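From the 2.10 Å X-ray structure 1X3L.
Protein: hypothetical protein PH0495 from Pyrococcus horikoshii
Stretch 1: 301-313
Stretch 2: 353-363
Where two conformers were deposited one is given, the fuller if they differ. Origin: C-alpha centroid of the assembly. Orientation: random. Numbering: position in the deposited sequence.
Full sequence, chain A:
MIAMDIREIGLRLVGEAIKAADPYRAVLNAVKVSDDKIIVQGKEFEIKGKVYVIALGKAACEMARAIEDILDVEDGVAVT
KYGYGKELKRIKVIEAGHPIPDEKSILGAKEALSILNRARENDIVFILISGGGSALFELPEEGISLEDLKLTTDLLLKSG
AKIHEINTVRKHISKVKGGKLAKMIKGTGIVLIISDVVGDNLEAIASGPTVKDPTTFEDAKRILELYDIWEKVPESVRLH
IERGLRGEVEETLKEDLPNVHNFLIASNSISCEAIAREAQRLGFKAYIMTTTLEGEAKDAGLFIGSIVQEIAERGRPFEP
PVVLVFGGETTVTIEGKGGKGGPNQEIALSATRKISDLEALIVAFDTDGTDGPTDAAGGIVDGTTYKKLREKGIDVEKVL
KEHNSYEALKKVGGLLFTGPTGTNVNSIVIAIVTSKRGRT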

# COMPACT_ATOMS: atom_id res chain seq x y z
N GLY A 301 -12.18 13.26 12.44
CA GLY A 301 -13.58 12.93 12.70
C GLY A 301 -14.43 14.18 12.91
O GLY A 301 -15.59 14.24 12.50
N LEU A 302 -13.86 15.19 13.55
CA LEU A 302 -14.59 16.43 13.78
C LEU A 302 -14.79 17.17 12.46
O LEU A 302 -15.84 17.76 12.24
CB LEU A 302 -13.83 17.34 14.76
CG LEU A 302 -13.79 16.93 16.24
CD1 LEU A 302 -13.00 17.98 17.04
CD2 LEU A 302 -15.20 16.83 16.79
N PHE A 303 -13.79 17.14 11.59
CA PHE A 303 -13.87 17.84 10.31
C PHE A 303 -14.84 17.16 9.34
O PHE A 303 -15.64 17.83 8.70
CB PHE A 303 -12.46 17.99 9.71
CG PHE A 303 -11.51 18.78 10.59
CD1 PHE A 303 -11.91 19.98 11.17
CD2 PHE A 303 -10.22 18.33 10.86
CE1 PHE A 303 -11.06 20.71 12.00
CE2 PHE A 303 -9.35 19.07 11.70
CZ PHE A 303 -9.77 20.25 12.26
N ILE A 304 -14.77 15.84 9.24
CA ILE A 304 -15.69 15.11 8.36
C ILE A 304 -17.11 15.29 8.92
O ILE A 304 -18.07 15.47 8.17
CB ILE A 304 -15.31 13.61 8.30
CG1 ILE A 304 -14.00 13.46 7.53
CG2 ILE A 304 -16.42 12.82 7.63
CD1 ILE A 304 -13.35 12.08 7.62
N GLY A 305 -17.21 15.26 10.25
CA GLY A 305 -18.50 15.46 10.88
C GLY A 305 -19.07 16.84 10.59
O GLY A 305 -20.28 16.98 10.42
N SER A 306 -18.21 17.86 10.53
CA SER A 306 -18.67 19.23 10.26
C SER A 306 -19.23 19.36 8.84
O SER A 306 -20.16 20.12 8.61
CB SER A 306 -17.54 20.24 10.46
OG SER A 306 -16.56 20.15 9.44
N ILE A 307 -18.64 18.63 7.90
CA ILE A 307 -19.12 18.67 6.52
C ILE A 307 -20.46 17.94 6.45
O ILE A 307 -21.38 18.38 5.76
CB ILE A 307 -18.10 18.03 5.55
CG1 ILE A 307 -16.82 18.88 5.52
CG2 ILE A 307 -18.71 17.92 4.16
CD1 ILE A 307 -15.71 18.27 4.68
N VAL A 308 -20.58 16.83 7.17
CA VAL A 308 -21.82 16.07 7.19
C VAL A 308 -22.93 16.95 7.76
O VAL A 308 -24.06 16.90 7.29
CB VAL A 308 -21.70 14.79 8.03
CG1 VAL A 308 -23.08 14.21 8.30
CG2 VAL A 308 -20.86 13.78 7.29
N GLN A 309 -22.60 17.76 8.76
CA GLN A 309 -23.57 18.67 9.37
C GLN A 309 -24.11 19.67 8.35
O GLN A 309 -25.32 19.89 8.25
CB GLN A 309 -22.94 19.48 10.50
CG GLN A 309 -22.79 18.79 11.83
CD GLN A 309 -22.29 19.75 12.90
OE1 GLN A 309 -21.17 20.25 12.84
NE2 GLN A 309 -23.15 20.02 13.88
N GLU A 310 -23.19 20.29 7.62
CA GLU A 310 -23.54 21.29 6.62
C GLU A 310 -24.45 20.70 5.54
O GLU A 310 -25.43 21.32 5.14
CB GLU A 310 -22.26 21.84 5.98
CG GLU A 310 -22.41 23.16 5.24
CD GLU A 310 -22.70 24.34 6.16
OE1 GLU A 310 -22.43 24.25 7.38
OE2 GLU A 310 -23.19 25.37 5.65
N ILE A 311 -24.12 19.50 5.09
CA ILE A 311 -24.90 18.80 4.06
C ILE A 311 -26.33 18.52 4.54
O ILE A 311 -27.30 18.80 3.83
CB ILE A 311 -24.20 17.47 3.66
CG1 ILE A 311 -22.91 17.78 2.90
CG2 ILE A 311 -25.15 16.60 2.81
CD1 ILE A 311 -22.11 16.56 2.51
N ALA A 312 -26.46 17.95 5.73
CA ALA A 312 -27.78 17.62 6.27
C ALA A 312 -28.58 18.87 6.65
O ALA A 312 -29.81 18.87 6.59
CB ALA A 312 -27.63 16.72 7.49
N GLU A 313 -27.87 19.93 7.01
CA GLU A 313 -28.52 21.16 7.43
C GLU A 313 -28.87 22.14 6.31
O GLU A 313 -29.96 22.71 6.33
CB GLU A 313 -27.63 21.87 8.46
CG GLU A 313 -28.27 23.06 9.16
CD GLU A 313 -29.37 22.63 10.12
OE1 GLU A 313 -29.11 21.73 10.96
OE2 GLU A 313 -30.48 23.20 10.05
N ARG A 353 -20.89 13.05 17.89
CA ARG A 353 -21.66 14.19 18.37
C ARG A 353 -22.16 15.10 17.26
O ARG A 353 -23.32 15.51 17.27
CB ARG A 353 -20.85 15.01 19.38
CG ARG A 353 -21.70 16.08 20.08
CD ARG A 353 -21.09 16.53 21.39
NE ARG A 353 -22.04 17.27 22.21
CZ ARG A 353 -21.86 17.56 23.50
NH1 ARG A 353 -20.75 17.17 24.12
NH2 ARG A 353 -22.78 18.24 24.17
N LYS A 354 -21.31 15.39 16.29
CA LYS A 354 -21.71 16.26 15.20
C LYS A 354 -22.77 15.67 14.27
O LYS A 354 -23.49 16.42 13.62
CB LYS A 354 -20.49 16.70 14.38
CG LYS A 354 -19.78 17.92 14.97
CD LYS A 354 -18.54 18.28 14.16
CE LYS A 354 -17.90 19.56 14.66
NZ LYS A 354 -18.72 20.76 14.36
N ILE A 355 -22.87 14.34 14.19
CA ILE A 355 -23.87 13.76 13.30
C ILE A 355 -25.08 13.23 14.07
O ILE A 355 -25.95 12.58 13.49
CB ILE A 355 -23.30 12.60 12.42
CG1 ILE A 355 -22.96 11.38 13.28
CG2 ILE A 355 -22.05 13.09 11.66
CD1 ILE A 355 -22.64 10.13 12.46
N SER A 356 -25.13 13.52 15.36
CA SER A 356 -26.25 13.10 16.20
C SER A 356 -27.58 13.58 15.62
O SER A 356 -27.72 14.74 15.24
CB SER A 356 -26.08 13.65 17.62
OG SER A 356 -27.12 13.19 18.47
N ASP A 357 -28.55 12.67 15.55
CA ASP A 357 -29.88 12.96 15.03
C ASP A 357 -29.98 13.20 13.52
O ASP A 357 -31.04 13.56 13.01
CB ASP A 357 -30.49 14.16 15.77
CG ASP A 357 -30.79 13.84 17.23
OD1 ASP A 357 -31.32 12.74 17.49
OD2 ASP A 357 -30.51 14.69 18.10
N LEU A 358 -28.88 13.01 12.80
CA LEU A 358 -28.91 13.19 11.36
C LEU A 358 -29.08 11.84 10.66
O LEU A 358 -28.77 10.79 11.24
CB LEU A 358 -27.62 13.87 10.87
CG LEU A 358 -27.30 15.23 11.49
CD1 LEU A 358 -25.97 15.75 10.94
CD2 LEU A 358 -28.43 16.21 11.19
N GLU A 359 -29.60 11.86 9.44
CA GLU A 359 -29.78 10.63 8.67
C GLU A 359 -28.44 10.44 7.96
O GLU A 359 -28.33 10.61 6.75
CB GLU A 359 -30.89 10.81 7.63
CG GLU A 359 -32.28 10.96 8.23
CD GLU A 359 -32.65 9.79 9.12
OE1 GLU A 359 -32.45 8.63 8.70
OE2 GLU A 359 -33.15 10.02 10.24
N ALA A 360 -27.43 10.08 8.74
CA ALA A 360 -26.10 9.91 8.19
C ALA A 360 -25.34 8.78 8.85
O ALA A 360 -25.70 8.30 9.93
CB ALA A 360 -25.31 11.21 8.34
N LEU A 361 -24.27 8.35 8.19
CA LEU A 361 -23.44 7.28 8.71
C LEU A 361 -22.00 7.56 8.34
O LEU A 361 -21.72 8.12 7.28
CB LEU A 361 -23.88 5.92 8.15
CG LEU A 361 -23.08 4.68 8.55
CD1 LEU A 361 -23.98 3.45 8.55
CD2 LEU A 361 -21.90 4.48 7.61
N ILE A 362 -21.09 7.21 9.24
CA ILE A 362 -19.67 7.37 8.98
C ILE A 362 -18.99 6.07 9.36
O ILE A 362 -19.15 5.57 10.48
CB ILE A 362 -19.04 8.51 9.82
CG1 ILE A 362 -19.47 9.88 9.27
CG2 ILE A 362 -17.51 8.41 9.76
CD1 ILE A 362 -18.93 11.07 10.04
N VAL A 363 -18.26 5.50 8.42
CA VAL A 363 -17.52 4.28 8.71
C VAL A 363 -16.07 4.55 8.30
O VAL A 363 -15.80 4.94 7.16
CB VAL A 363 -18.10 3.05 7.95
CG1 VAL A 363 -18.15 3.30 6.46
CG2 VAL A 363 -17.27 1.82 8.26

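Residues 301-313 form one piece of a longer helix. Residues 353-363 make two tight turns and then run into a strand. The helix and the strand 359-363 are nearly antiparallel, at 160°, and their axes come within 9.7 Å. Together the two stretches bury 503 Å², counting both sides. Most of the contact is apolar.

A hollow on the helix lies at Gly305, which has no side chain. Its CA lies 5.4 Å from the CA of Lys354, so the backbones come close here. A side chain would not fit. An ideal CB on Gly305 would sit 3.2 Å from Lys354 CB and 3.0 Å from Gly301 O. The space is used by the second stretch instead. Ile355 CG2 comes within 4.3 Å of Gly305 CA.

Lys354 gives up more surface to the contact than any other residue. Its CB points toward the helix, and chi2 and chi3 are both t, so the chain is extended from CB to CE. The methylenes lie along the helix backbone. Lys354 CD is 3.4 Å from Leu302 O and 3.7 Å from Ser306 N. At the end, chi4 turns to m, and NZ donates a hydrogen bond to Gln309 OE1 at 2.9 Å. This is the only hydrogen bond between the stretches. Gln309 leaves the helix sideways, but its end comes nearer to the second stretch. A lysine suits this partly exposed edge: its aliphatic part packs and its amine finds a polar partner.

Val308 is a bump on the helix that touches four residues of the second stretch. It is buried and points toward the second stretch. Its CG1 fits among three side chains: it is 3.7 Å from Ile355 CG2, 3.7 Å from Ala360 CB and 4.2 Å from Leu358 CD1. Its CG2 lies 4.3 Å from Ile362 CD1. The small Ala360 leaves room for the valine to approach the strand.

Ile362 reaches the helix from the strand, with chi1 m and chi2 t. Its CD1 is 3.9 Å from Ile304 CG2 and 4.5 Å from Gly305 CA. Ala360 and Ile362 both point toward the helix. Leu361, between them, points away, as expected from strand alternation.

Further along the helix, Leu358 is the bump and Ala312 offers the shallow surface. Leu358 CD2 is 3.8 Å from Ala312 CB, while Leu358 CD1 lies 4.1 Å from Gln309 CA. The short alanine side chain lets the leucine settle close to the helix.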